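Local coordinates for putative PLP-dependent aminotransferase (Bacillus cereus ATCC 10987, PDB 3JU7), which probably binds pyridoxal phosphate and catalyses amino-group transfer, as members of the DegT/DnrJ/EryC1/StrS aminotransferase family are generally taken to do, at residues D20-I25 with A239-I244; R40-I45 with V56-N61; Y34-Q39 with M235-A240; F193-G198 with I244-K249. All coordinates share one frame; numbering follows the deposited sequence.

How the contacts relate
Three of the four contacts are built on helix 237-248, a worked example of one helix serving several neighbours. Contact 1 sets it against helix 19-28, contact 3 joins its start to the start of helix 36-48, and contact 4 brings its last turn to the loop 193-198. Contact 2 carries helix 36-48 onto strand 55-59. The touching residues are mostly buried, but contact 1 lies farthest out, about 24 Å between its centre and that of the chain, and has calcium and water at its border. Its interface is thin and mostly apolar, contacts 2 and 3 each turn on a buried glutamate accepting one and two backbone N-H groups respectively, and contact 4 relies on an aromatic face.

Contact 1 (D20-I25 with A239-I244); sequences DELKEI and AAAIGI. With CA (calcium ion), chain C; CA (calcium ion), chain E.
Glu-21 and Ala-241 meet CB to CB at 3.8 Å, where helices 19-28 and 237-248 run nearly antiparallel, at 150°, with segment axes 9.5 Å apart. The methyl of Ala-241 is the focus of the contact: the CD2 branch of Leu-22 comes to 4.2 Å from its CB, and CD1 of Ile-25 approaches the same CB from the next turn. Glu-21 does not send its carboxylate straight across. Its chain bends at chi2 (79°), which carries CD away from an extended course, and the side chain then crosses Ile-244 obliquely, with OE2 4.0 Å from Ile-244 CG2. Its other oxygen, OE1, is placed to accept from water 1 at 2.9 Å, and that water is also a ligand of one calcium ion, which makes Glu-21 a second-shell residue of that ion. Asp-20, one residue earlier, takes no part in the helix packing. Its OD2 bridges two calcium ions, 2.6 Å from the one that holds water 1 and 2.5 Å from the other. Val-15 of the second subunit packs on Leu-22. The whole is an antiparallel helix pair closed over an alanine, with a carboxylate-bridged calcium site at its border.

Contact 2 (R40-I45 with V56-N61); sequences RFEQTI and VTTVAN
The ring of Phe-41 is approached obliquely by CG2 of Thr-58, 3.8 Å from Phe-41 CD2, while CD1 of Ile-45, from the next turn of the same helix, lies over one face, offset toward the rim. The second flat group is the carboxylate of Glu-42. From CG onward this chain is extended (chi2 169°) and reaches across to the strand, passing Val-56 in the opposite sense, with Glu-42 CB 3.7 Å from Val-56 CG2, and crossing Thr-58 at about a right angle. There OE2 of Glu-42 accepts the backbone N-H of Thr-58 at 3.0 Å, a nearly straight bond (164°) that arrives on the anti side of the oxygen, 19° out of the carboxylate plane. The same OE2 forms a salt bridge with Lys-213, which also binds Thr-57 OG1, so the buried charge is probably balanced locally. Thr-58 OG1 instead pairs with Asn-38. Farther along, Ile-45 CG2 and Val-56 CG1 touch at 4.2 Å. Helix 36-48 thus packs on strand 55-59, at the edge of the sheet within this chain, beside strand 199-203, which runs against both its neighbours, consistent with the single antiparallel strand of the large-domain sheet in fold-type I PLP enzymes.

Contact 3 (Y34-Q39 with M235-A240); sequences YGPINQ and MSEYAA
The first turns of helices 36-48 and 237-248 come together here, with CA of Asn-38 5.0 Å from CA of Ala-240 and CA of Ile-37 5.8 Å from CA of Glu-237. The carboxylate of Glu-237 fits against the start of helix 36-48. Its chain folds at chi2 (-67°), and the two oxygens share the work: OE2 accepts from Ile-37 N at 3.0 Å through its syn lone pair, and OE1 accepts from Asn-38 N at 2.9 Å, also on the syn side but 23° out of the carboxylate plane. Gly-35, without a side chain, lets the group lie close over its CA, 3.3 Å from Glu-237 OE1. Water 6 gives its protons to Glu-237 OE1, at 2.7 Å, and to Met-235 O, and accepts from Gly-35 N. The negative group at a helix N-terminus would be stabilised by the helix dipole. Beside it lies an apolar patch: Ile-37 CG2 is 3.7 Å from Ala-240 CB, which also rests against Asn-38 CA. Selenomethionine Met-235 brings SE to 3.9 Å from Asn-38 OD1, an oxygen hydrogen-bonded to Thr-58. Ile-25 of helix 19-28 covers Ile-37 and Glu-237 on one flank, Thr-58 of strand 55-59 touches Met-235, and Tyr-238 reaches Thr-12 of the second subunit.

Contact 4 (F193-G198 with I244-K249); sequences FGIGEG and IATMKK
Thr-246 stands on the last turns of helix 237-248 with its CB directed at the loop 193-198, and that atom is already in contact, 3.7 Å from CZ of Phe-193. From CB the two branches part. CG2, anti to the backbone N, sits over the middle of the Phe-193 ring: the methyl carbon is 3.5 Å from the ring centroid and 11° off the ring normal, a CH-pi contact nearly straight above the face, in which CE1 and CZ of Phe-193 are the nearest ring atoms. OG1 takes the other course, toward the backbone of the loop. It passes 3.7 Å from CG2 of Ile-195 and accepts from water 7 at 2.7 Å, while the same water gives its second proton to Gly-194 O. Thr-246 OG1 also bonds to Ile-242 O, one turn back in its own helix. The loop so approached lies in the connection between strands 182-186 and 199-203, starting two residues after Lys-191, the lysine predicted to carry pyridoxal phosphate, as in other enzymes of this fold. Selenomethionine Met-247 adds a second contact to the ring. Bent at chi2, its chain brings SE to 3.7 Å from CE2 of Phe-193, a Met-aromatic contact of oblique approach, 66° off the ring normal. Outside these segments Phe-166 meets the Phe-193 ring edge-to-face, and Phe-187 and Trp-250 meet it with their planes inclined at about 45°. Farther along the loop, Glu-197 forms a salt bridge with Lys-234 of the second subunit.

Contact 1 (D20-I25 with A239-I244)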
loop_
_atom_site.group_PDB
_atom_site.type_symbol
_atom_site.label_atom_id
_atom_site.label_comp_id
_atom_site.label_asym_id
_atom_site.label_seq_id
_atom_site.Cartn_x
_atom_site.Cartn_y
_atom_site.Cartn_z
ATOM N N ASP A 20 7.206 -2.138 24.617
ATOM C CA ASP A 20 6.507 -1.029 25.259
ATOM C C ASP A 20 5.524 -0.307 24.352
ATOM O O ASP A 20 4.412 -0.041 24.747
ATOM C CB ASP A 20 7.502 -0.005 25.758
ATOM C CG ASP A 20 8.292 -0.501 26.907
ATOM O OD1 ASP A 20 7.967 -1.563 27.517
ATOM O OD2 ASP A 20 9.250 0.185 27.237
ATOM N N GLU A 21 5.931 0.007 23.139
ATOM C CA GLU A 21 5.027 0.651 22.222
ATOM C C GLU A 21 3.866 -0.265 21.850
ATOM O O GLU A 21 2.726 0.209 21.745
ATOM C CB GLU A 21 5.748 1.129 20.960
ATOM C CG GLU A 21 6.609 2.368 21.176
ATOM C CD GLU A 21 7.958 2.070 21.823
ATOM O OE1 GLU A 21 8.335 0.889 21.951
ATOM O OE2 GLU A 21 8.643 3.025 22.217
ATOM N N LEU A 22 4.142 -1.552 21.646
ATOM C CA LEU A 22 3.077 -2.526 21.412
ATOM C C LEU A 22 2.090 -2.569 22.598
ATOM O O LEU A 22 0.871 -2.652 22.395
ATOM C CB LEU A 22 3.644 -3.926 21.118
ATOM C CG LEU A 22 4.462 -4.057 19.825
ATOM C CD1 LEU A 22 4.889 -5.493 19.601
ATOM C CD2 LEU A 22 3.721 -3.569 18.618
ATOM N N LYS A 23 2.593 -2.487 23.831
ATOM C CA LYS A 23 1.687 -2.370 24.984
ATOM C C LYS A 23 0.855 -1.097 24.889
ATOM O O LYS A 23 -0.337 -1.113 25.154
ATOM C CB LYS A 23 2.412 -2.395 26.336
ATOM C CG LYS A 23 3.151 -3.702 26.663
ATOM C CD LYS A 23 2.343 -5.014 26.511
ATOM C CE LYS A 23 1.447 -5.350 27.713
ATOM N NZ LYS A 23 1.254 -6.845 27.807
ATOM N N GLU A 24 1.465 0.017 24.515
ATOM C CA GLU A 24 0.686 1.240 24.334
ATOM C C GLU A 24 -0.451 1.050 23.334
ATOM O O GLU A 24 -1.577 1.491 23.572
ATOM C CB GLU A 24 1.556 2.346 23.813
ATOM C CG GLU A 24 2.373 3.033 24.839
ATOM C CD GLU A 24 3.018 4.256 24.237
ATOM O OE1 GLU A 24 2.282 5.213 23.908
ATOM O OE2 GLU A 24 4.248 4.240 24.076
ATOM N N ILE A 25 -0.139 0.422 22.193
ATOM C CA ILE A 25 -1.140 0.210 21.177
ATOM C C ILE A 25 -2.285 -0.619 21.723
ATOM O O ILE A 25 -3.451 -0.305 21.483
ATOM C CB ILE A 25 -0.570 -0.521 19.952
ATOM C CG1 ILE A 25 0.371 0.409 19.165
ATOM C CG2 ILE A 25 -1.692 -0.969 19.071
ATOM C CD1 ILE A 25 1.388 -0.263 18.285
ATOM N N ALA A 239 3.767 -0.790 12.516
ATOM C CA ALA A 239 4.889 -0.322 11.728
ATOM C C ALA A 239 5.521 0.925 12.356
ATOM O O ALA A 239 6.740 0.972 12.508
ATOM C CB ALA A 239 4.483 -0.055 10.267
ATOM N N ALA A 240 4.721 1.905 12.779
ATOM C CA ALA A 240 5.293 3.099 13.466
ATOM C C ALA A 240 6.058 2.731 14.724
ATOM O O ALA A 240 7.073 3.347 15.038
ATOM C CB ALA A 240 4.224 4.079 13.811
ATOM N N ALA A 241 5.557 1.740 15.463
ATOM C CA ALA A 241 6.221 1.245 16.687
ATOM C C ALA A 241 7.656 0.811 16.375
ATOM O O ALA A 241 8.594 1.206 17.063
ATOM C CB ALA A 241 5.430 0.063 17.294
ATOM N N ILE A 242 7.820 0.024 15.306
ATOM C CA ILE A 242 9.146 -0.436 14.919
ATOM C C ILE A 242 9.965 0.767 14.431
ATOM O O ILE A 242 11.129 0.906 14.776
ATOM C CB ILE A 242 9.106 -1.581 13.867
ATOM C CG1 ILE A 242 8.304 -2.765 14.439
ATOM C CG2 ILE A 242 10.515 -2.030 13.531
ATOM C CD1 ILE A 242 8.450 -4.054 13.721
ATOM N N GLY A 243 9.351 1.659 13.664
ATOM C CA GLY A 243 10.067 2.850 13.231
ATOM C C GLY A 243 10.643 3.638 14.385
ATOM O O GLY A 243 11.816 4.055 14.356
ATOM N N ILE A 244 9.848 3.861 15.422
ATOM C CA ILE A 244 10.360 4.605 16.589
ATOM C C ILE A 244 11.569 3.922 17.232
ATOM O O ILE A 244 12.505 4.595 17.705
ATOM C CB ILE A 244 9.275 4.764 17.705
ATOM C CG1 ILE A 244 8.234 5.805 17.300
ATOM C CG2 ILE A 244 9.919 5.116 19.118
ATOM C CD1 ILE A 244 7.089 5.856 18.276
HETATM CA CA CA C . 10.495 2.136 26.119
HETATM CA CA CA E . 11.337 -0.170 28.561
HETATM O O HOH W 1 10.510 0.915 23.932
HETATM O O HOH W 2 13.040 1.189 26.498
HETATM O O HOH W 3 11.816 -2.082 27.238
HETATM O O HOH W 4 10.233 2.046 29.784
#

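Contact 2 (R40-I45 with V56-N61)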
loop_
_atom_site.group_PDB
_atom_site.type_symbol
_atom_site.label_atom_id
_atom_site.label_comp_id
_atom_site.label_asym_id
_atom_site.label_seq_id
_atom_site.Cartn_x
_atom_site.Cartn_y
_atom_site.Cartn_z
ATOM N N ARG A 40 3.829 10.258 16.793
ATOM C CA ARG A 40 5.052 10.384 17.610
ATOM C C ARG A 40 6.260 10.129 16.734
ATOM O O ARG A 40 7.235 10.854 16.787
ATOM C CB ARG A 40 5.055 9.417 18.797
ATOM C CG ARG A 40 6.228 9.617 19.771
ATOM C CD ARG A 40 6.284 8.543 20.877
ATOM N NE ARG A 40 4.997 8.483 21.541
ATOM C CZ ARG A 40 4.500 7.449 22.196
ATOM N NH1 ARG A 40 5.187 6.327 22.344
ATOM N NH2 ARG A 40 3.299 7.562 22.731
ATOM N N PHE A 41 6.158 9.122 15.880
ATOM C CA PHE A 41 7.234 8.754 14.981
ATOM C C PHE A 41 7.596 9.934 14.060
ATOM O O PHE A 41 8.776 10.274 13.903
ATOM C CB PHE A 41 6.802 7.508 14.184
ATOM C CG PHE A 41 7.834 6.976 13.214
ATOM C CD1 PHE A 41 9.211 7.029 13.495
ATOM C CD2 PHE A 41 7.418 6.348 12.043
ATOM C CE1 PHE A 41 10.152 6.494 12.594
ATOM C CE2 PHE A 41 8.340 5.814 11.145
ATOM C CZ PHE A 41 9.710 5.886 11.410
ATOM N N GLU A 42 6.571 10.566 13.484
ATOM C CA GLU A 42 6.772 11.696 12.573
ATOM C C GLU A 42 7.342 12.888 13.317
ATOM O O GLU A 42 8.175 13.587 12.779
ATOM C CB GLU A 42 5.457 12.085 11.889
ATOM C CG GLU A 42 4.908 11.019 10.925
ATOM C CD GLU A 42 3.481 11.337 10.498
ATOM O OE1 GLU A 42 2.828 12.188 11.148
ATOM O OE2 GLU A 42 2.991 10.750 9.528
ATOM N N GLN A 43 6.898 13.119 14.549
ATOM C CA GLN A 43 7.405 14.241 15.334
ATOM C C GLN A 43 8.871 13.991 15.665
ATOM O O GLN A 43 9.678 14.914 15.689
ATOM C CB GLN A 43 6.579 14.483 16.616
ATOM N N THR A 44 9.213 12.731 15.891
ATOM C CA THR A 44 10.583 12.348 16.221
ATOM C C THR A 44 11.474 12.550 15.029
ATOM O O THR A 44 12.635 12.910 15.181
ATOM C CB THR A 44 10.638 10.862 16.650
ATOM O OG1 THR A 44 9.910 10.720 17.882
ATOM C CG2 THR A 44 12.070 10.371 16.830
ATOM N N ILE A 45 10.940 12.289 13.834
ATOM C CA ILE A 45 11.698 12.525 12.609
ATOM C C ILE A 45 11.908 14.046 12.369
ATOM O O ILE A 45 13.000 14.492 12.027
ATOM C CB ILE A 45 11.000 11.866 11.418
ATOM C CG1 ILE A 45 11.099 10.333 11.542
ATOM C CG2 ILE A 45 11.658 12.294 10.111
ATOM C CD1 ILE A 45 10.162 9.607 10.592
ATOM N N VAL A 56 6.500 15.900 7.474
ATOM C CA VAL A 56 6.591 14.565 6.931
ATOM C C VAL A 56 5.265 13.810 7.084
ATOM O O VAL A 56 4.418 14.108 7.982
ATOM C CB VAL A 56 7.702 13.729 7.642
ATOM C CG1 VAL A 56 9.124 14.365 7.460
ATOM C CG2 VAL A 56 7.338 13.546 9.094
ATOM N N THR A 57 5.082 12.805 6.221
ATOM C CA THR A 57 4.056 11.822 6.495
ATOM C C THR A 57 4.578 10.418 6.248
ATOM O O THR A 57 5.323 10.182 5.283
ATOM C CB THR A 57 2.781 12.065 5.679
ATOM O OG1 THR A 57 1.767 11.207 6.203
ATOM C CG2 THR A 57 3.015 11.786 4.113
ATOM N N THR A 58 4.204 9.478 7.118
ATOM C CA THR A 58 4.509 8.066 6.848
ATOM C C THR A 58 3.595 7.583 5.721
ATOM O O THR A 58 2.568 8.201 5.465
ATOM C CB THR A 58 4.331 7.197 8.074
ATOM O OG1 THR A 58 2.971 7.277 8.525
ATOM C CG2 THR A 58 5.284 7.648 9.227
ATOM N N VAL A 59 4.022 6.541 5.001
ATOM C CA VAL A 59 3.178 5.862 4.011
ATOM C C VAL A 59 3.430 4.362 4.144
ATOM O O VAL A 59 4.392 3.963 4.787
ATOM C CB VAL A 59 3.441 6.333 2.582
ATOM C CG1 VAL A 59 2.986 7.784 2.429
ATOM C CG2 VAL A 59 4.922 6.159 2.215
ATOM N N ALA A 60 2.589 3.526 3.529
ATOM C CA ALA A 60 2.670 2.091 3.773
ATOM C C ALA A 60 3.892 1.480 3.113
ATOM O O ALA A 60 4.410 0.470 3.576
ATOM C CB ALA A 60 1.403 1.401 3.348
ATOM N N ASN A 61 4.332 2.098 2.019
ATOM C CA ASN A 61 5.590 1.791 1.358
ATOM C C ASN A 61 5.960 2.960 0.407
ATOM O O ASN A 61 5.098 3.796 0.050
ATOM C CB ASN A 61 5.542 0.400 0.658
ATOM C CG ASN A 61 4.601 0.356 -0.520
ATOM O OD1 ASN A 61 4.741 1.151 -1.471
ATOM N ND2 ASN A 61 3.674 -0.620 -0.517
#

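Contact 3 (Y34-Q39 with M235-A240)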
loop_
_atom_site.group_PDB
_atom_site.type_symbol
_atom_site.label_atom_id
_atom_site.label_comp_id
_atom_site.label_asym_id
_atom_site.label_seq_id
_atom_site.Cartn_x
_atom_site.Cartn_y
_atom_site.Cartn_z
ATOM N N TYR A 34 -3.208 7.182 11.125
ATOM C CA TYR A 34 -2.523 8.316 11.731
ATOM C C TYR A 34 -2.715 8.355 13.255
ATOM O O TYR A 34 -3.010 9.392 13.848
ATOM C CB TYR A 34 -2.983 9.598 11.069
ATOM C CG TYR A 34 -2.875 9.570 9.536
ATOM C CD1 TYR A 34 -1.654 9.408 8.907
ATOM C CD2 TYR A 34 -3.975 9.748 8.731
ATOM C CE1 TYR A 34 -1.524 9.426 7.517
ATOM C CE2 TYR A 34 -3.852 9.740 7.319
ATOM C CZ TYR A 34 -2.622 9.588 6.728
ATOM O OH TYR A 34 -2.475 9.579 5.336
ATOM N N GLY A 35 -2.521 7.200 13.885
ATOM C CA GLY A 35 -2.597 7.084 15.319
ATOM C C GLY A 35 -1.471 7.777 16.077
ATOM O O GLY A 35 -0.542 8.332 15.498
ATOM N N PRO A 36 -1.559 7.764 17.399
ATOM C CA PRO A 36 -0.616 8.549 18.202
ATOM C C PRO A 36 0.847 8.100 18.073
ATOM O O PRO A 36 1.726 8.911 18.239
ATOM C CB PRO A 36 -1.090 8.328 19.655
ATOM C CG PRO A 36 -2.269 7.498 19.593
ATOM C CD PRO A 36 -2.572 7.074 18.200
ATOM N N ILE A 37 1.090 6.817 17.814
ATOM C CA ILE A 37 2.455 6.282 17.693
ATOM C C ILE A 37 2.998 6.738 16.356
ATOM O O ILE A 37 4.138 7.211 16.266
ATOM C CB ILE A 37 2.469 4.736 17.887
ATOM C CG1 ILE A 37 2.160 4.435 19.354
ATOM C CG2 ILE A 37 3.818 4.082 17.482
ATOM C CD1 ILE A 37 1.532 3.136 19.508
ATOM N N ASN A 38 2.167 6.681 15.325
ATOM C CA ASN A 38 2.566 7.266 14.039
ATOM C C ASN A 38 2.856 8.763 14.154
ATOM O O ASN A 38 3.868 9.255 13.662
ATOM C CB ASN A 38 1.502 7.027 13.009
ATOM C CG ASN A 38 1.980 7.316 11.597
ATOM O OD1 ASN A 38 2.598 6.466 10.933
ATOM N ND2 ASN A 38 1.668 8.505 11.118
ATOM N N GLN A 39 1.999 9.507 14.828
ATOM C CA GLN A 39 2.288 10.931 15.015
ATOM C C GLN A 39 3.602 11.092 15.774
ATOM O O GLN A 39 4.386 11.986 15.453
ATOM C CB GLN A 39 1.214 11.666 15.793
ATOM C CG GLN A 39 -0.172 11.733 15.157
ATOM C CD GLN A 39 -1.228 12.191 16.157
ATOM O OE1 GLN A 39 -1.019 13.183 16.899
ATOM N NE2 GLN A 39 -2.360 11.480 16.202
HETATM N N MSE A 235 0.109 3.782 7.028
HETATM C CA MSE A 235 0.986 2.949 7.823
HETATM C C MSE A 235 0.324 2.633 9.175
HETATM O O MSE A 235 -0.140 3.531 9.894
HETATM C CB MSE A 235 2.327 3.669 8.056
HETATM C CG MSE A 235 3.241 2.969 9.053
HETATM SE SE MSE A 235 4.940 3.788 9.428
HETATM C CE MSE A 235 5.701 3.375 7.718
ATOM N N SER A 236 0.313 1.350 9.527
ATOM C CA SER A 236 -0.205 0.940 10.830
ATOM C C SER A 236 0.579 1.510 12.036
ATOM O O SER A 236 1.731 1.957 11.928
ATOM C CB SER A 236 -0.327 -0.596 10.938
ATOM O OG SER A 236 0.907 -1.230 11.159
ATOM N N GLU A 237 -0.075 1.486 13.188
ATOM C CA GLU A 237 0.590 1.819 14.474
ATOM C C GLU A 237 1.742 0.841 14.782
ATOM O O GLU A 237 2.754 1.194 15.348
ATOM C CB GLU A 237 -0.438 1.743 15.573
ATOM C CG GLU A 237 -1.428 2.918 15.606
ATOM C CD GLU A 237 -0.741 4.247 15.975
ATOM O OE1 GLU A 237 -0.129 4.913 15.100
ATOM O OE2 GLU A 237 -0.824 4.616 17.141
ATOM N N TYR A 238 1.592 -0.400 14.323
ATOM C CA TYR A 238 2.581 -1.406 14.556
ATOM C C TYR A 238 3.887 -1.110 13.797
ATOM O O TYR A 238 4.977 -1.158 14.379
ATOM C CB TYR A 238 2.011 -2.749 14.144
ATOM C CG TYR A 238 0.802 -3.225 14.948
ATOM C CD1 TYR A 238 0.947 -3.647 16.273
ATOM C CD2 TYR A 238 -0.479 -3.318 14.369
ATOM C CE1 TYR A 238 -0.127 -4.118 16.995
ATOM C CE2 TYR A 238 -1.549 -3.798 15.100
ATOM C CZ TYR A 238 -1.366 -4.195 16.412
ATOM O OH TYR A 238 -2.407 -4.660 17.174
ATOM N N ALA A 239 3.767 -0.790 12.516
ATOM C CA ALA A 239 4.889 -0.322 11.728
ATOM C C ALA A 239 5.521 0.925 12.356
ATOM O O ALA A 239 6.740 0.972 12.508
ATOM C CB ALA A 239 4.483 -0.055 10.267
ATOM N N ALA A 240 4.721 1.905 12.779
ATOM C CA ALA A 240 5.293 3.099 13.466
ATOM C C ALA A 240 6.058 2.731 14.724
ATOM O O ALA A 240 7.073 3.347 15.038
ATOM C CB ALA A 240 4.224 4.079 13.811
HETATM O O HOH W 5 -1.645 5.815 9.333
HETATM O O HOH W 6 -1.312 4.750 12.624
#

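Contact 4 (F193-G198 with I244-K249)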
loop_
_atom_site.group_PDB
_atom_site.type_symbol
_atom_site.label_atom_id
_atom_site.label_comp_id
_atom_site.label_asym_id
_atom_site.label_seq_id
_atom_site.Cartn_x
_atom_site.Cartn_y
_atom_site.Cartn_z
ATOM N N PHE A 193 17.495 2.119 6.847
ATOM C CA PHE A 193 16.493 2.352 7.904
ATOM C C PHE A 193 15.321 1.413 7.619
ATOM O O PHE A 193 14.328 1.825 7.032
ATOM C CB PHE A 193 16.036 3.808 7.929
ATOM C CG PHE A 193 15.369 4.225 9.218
ATOM C CD1 PHE A 193 14.051 3.885 9.490
ATOM C CD2 PHE A 193 16.060 5.010 10.147
ATOM C CE1 PHE A 193 13.451 4.279 10.708
ATOM C CE2 PHE A 193 15.485 5.411 11.303
ATOM C CZ PHE A 193 14.184 5.038 11.602
ATOM N N GLY A 194 15.427 0.160 8.065
ATOM C CA GLY A 194 14.487 -0.869 7.667
ATOM C C GLY A 194 13.630 -1.403 8.778
ATOM O O GLY A 194 14.157 -1.879 9.807
ATOM N N ILE A 195 12.307 -1.359 8.574
ATOM C CA ILE A 195 11.349 -1.810 9.577
ATOM C C ILE A 195 10.459 -2.969 9.143
ATOM O O ILE A 195 9.737 -3.520 9.979
ATOM C CB ILE A 195 10.454 -0.658 10.042
ATOM C CG1 ILE A 195 9.394 -0.327 8.991
ATOM C CG2 ILE A 195 11.338 0.568 10.382
ATOM C CD1 ILE A 195 8.506 0.877 9.356
ATOM N N GLY A 196 10.534 -3.367 7.869
ATOM C CA GLY A 196 9.594 -4.329 7.290
ATOM C C GLY A 196 9.065 -3.736 5.999
ATOM O O GLY A 196 9.745 -3.759 4.998
ATOM N N GLU A 197 7.858 -3.194 6.049
ATOM C CA GLU A 197 7.303 -2.363 4.989
ATOM C C GLU A 197 6.968 -0.975 5.559
ATOM O O GLU A 197 6.461 -0.843 6.678
ATOM C CB GLU A 197 6.052 -2.989 4.401
ATOM C CG GLU A 197 6.294 -4.292 3.650
ATOM C CD GLU A 197 6.841 -4.120 2.231
ATOM O OE1 GLU A 197 6.789 -3.012 1.659
ATOM O OE2 GLU A 197 7.297 -5.132 1.662
ATOM N N GLY A 198 7.318 0.054 4.804
ATOM C CA GLY A 198 7.047 1.412 5.202
ATOM C C GLY A 198 7.764 2.419 4.311
ATOM O O GLY A 198 8.573 2.061 3.475
ATOM N N ILE A 244 9.848 3.861 15.422
ATOM C CA ILE A 244 10.360 4.605 16.589
ATOM C C ILE A 244 11.569 3.922 17.232
ATOM O O ILE A 244 12.505 4.595 17.705
ATOM C CB ILE A 244 9.275 4.764 17.705
ATOM C CG1 ILE A 244 8.234 5.805 17.300
ATOM C CG2 ILE A 244 9.919 5.116 19.118
ATOM C CD1 ILE A 244 7.089 5.856 18.276
ATOM N N ALA A 245 11.520 2.594 17.314
ATOM C CA ALA A 245 12.597 1.828 17.932
ATOM C C ALA A 245 13.808 1.867 17.040
ATOM O O ALA A 245 14.925 1.781 17.528
ATOM C CB ALA A 245 12.171 0.344 18.210
ATOM N N THR A 246 13.580 1.935 15.732
ATOM C CA THR A 246 14.663 2.012 14.792
ATOM C C THR A 246 15.356 3.375 14.874
ATOM O O THR A 246 16.557 3.447 14.636
ATOM C CB THR A 246 14.189 1.748 13.375
ATOM O OG1 THR A 246 13.579 0.460 13.329
ATOM C CG2 THR A 246 15.368 1.801 12.368
HETATM N N MSE A 247 14.612 4.437 15.216
HETATM C CA MSE A 247 15.208 5.736 15.460
HETATM C C MSE A 247 16.143 5.668 16.654
HETATM O O MSE A 247 17.176 6.314 16.644
HETATM C CB MSE A 247 14.170 6.859 15.732
HETATM C CG MSE A 247 13.396 7.357 14.526
HETATM SE SE MSE A 247 14.508 8.351 13.299
HETATM C CE MSE A 247 14.869 9.795 14.531
ATOM N N LYS A 248 15.789 4.929 17.695
ATOM C CA LYS A 248 16.656 4.923 18.864
ATOM C C LYS A 248 17.959 4.132 18.607
ATOM O O LYS A 248 19.012 4.452 19.164
ATOM C CB LYS A 248 15.882 4.524 20.141
ATOM C CG LYS A 248 15.746 3.039 20.483
ATOM C CD LYS A 248 14.912 2.789 21.805
ATOM C CE LYS A 248 14.188 1.379 21.797
ATOM N NZ LYS A 248 13.378 1.003 23.009
ATOM N N LYS A 249 17.914 3.134 17.723
ATOM C CA LYS A 249 19.109 2.327 17.417
ATOM C C LYS A 249 19.781 2.767 16.124
ATOM O O LYS A 249 20.690 2.077 15.614
ATOM C CB LYS A 249 18.744 0.840 17.293
ATOM C CG LYS A 249 17.886 0.308 18.423
ATOM C CD LYS A 249 18.578 0.349 19.762
ATOM C CE LYS A 249 19.588 -0.759 19.914
ATOM N NZ LYS A 249 19.877 -0.988 21.366
HETATM O O HOH W 7 14.792 -1.750 12.440
#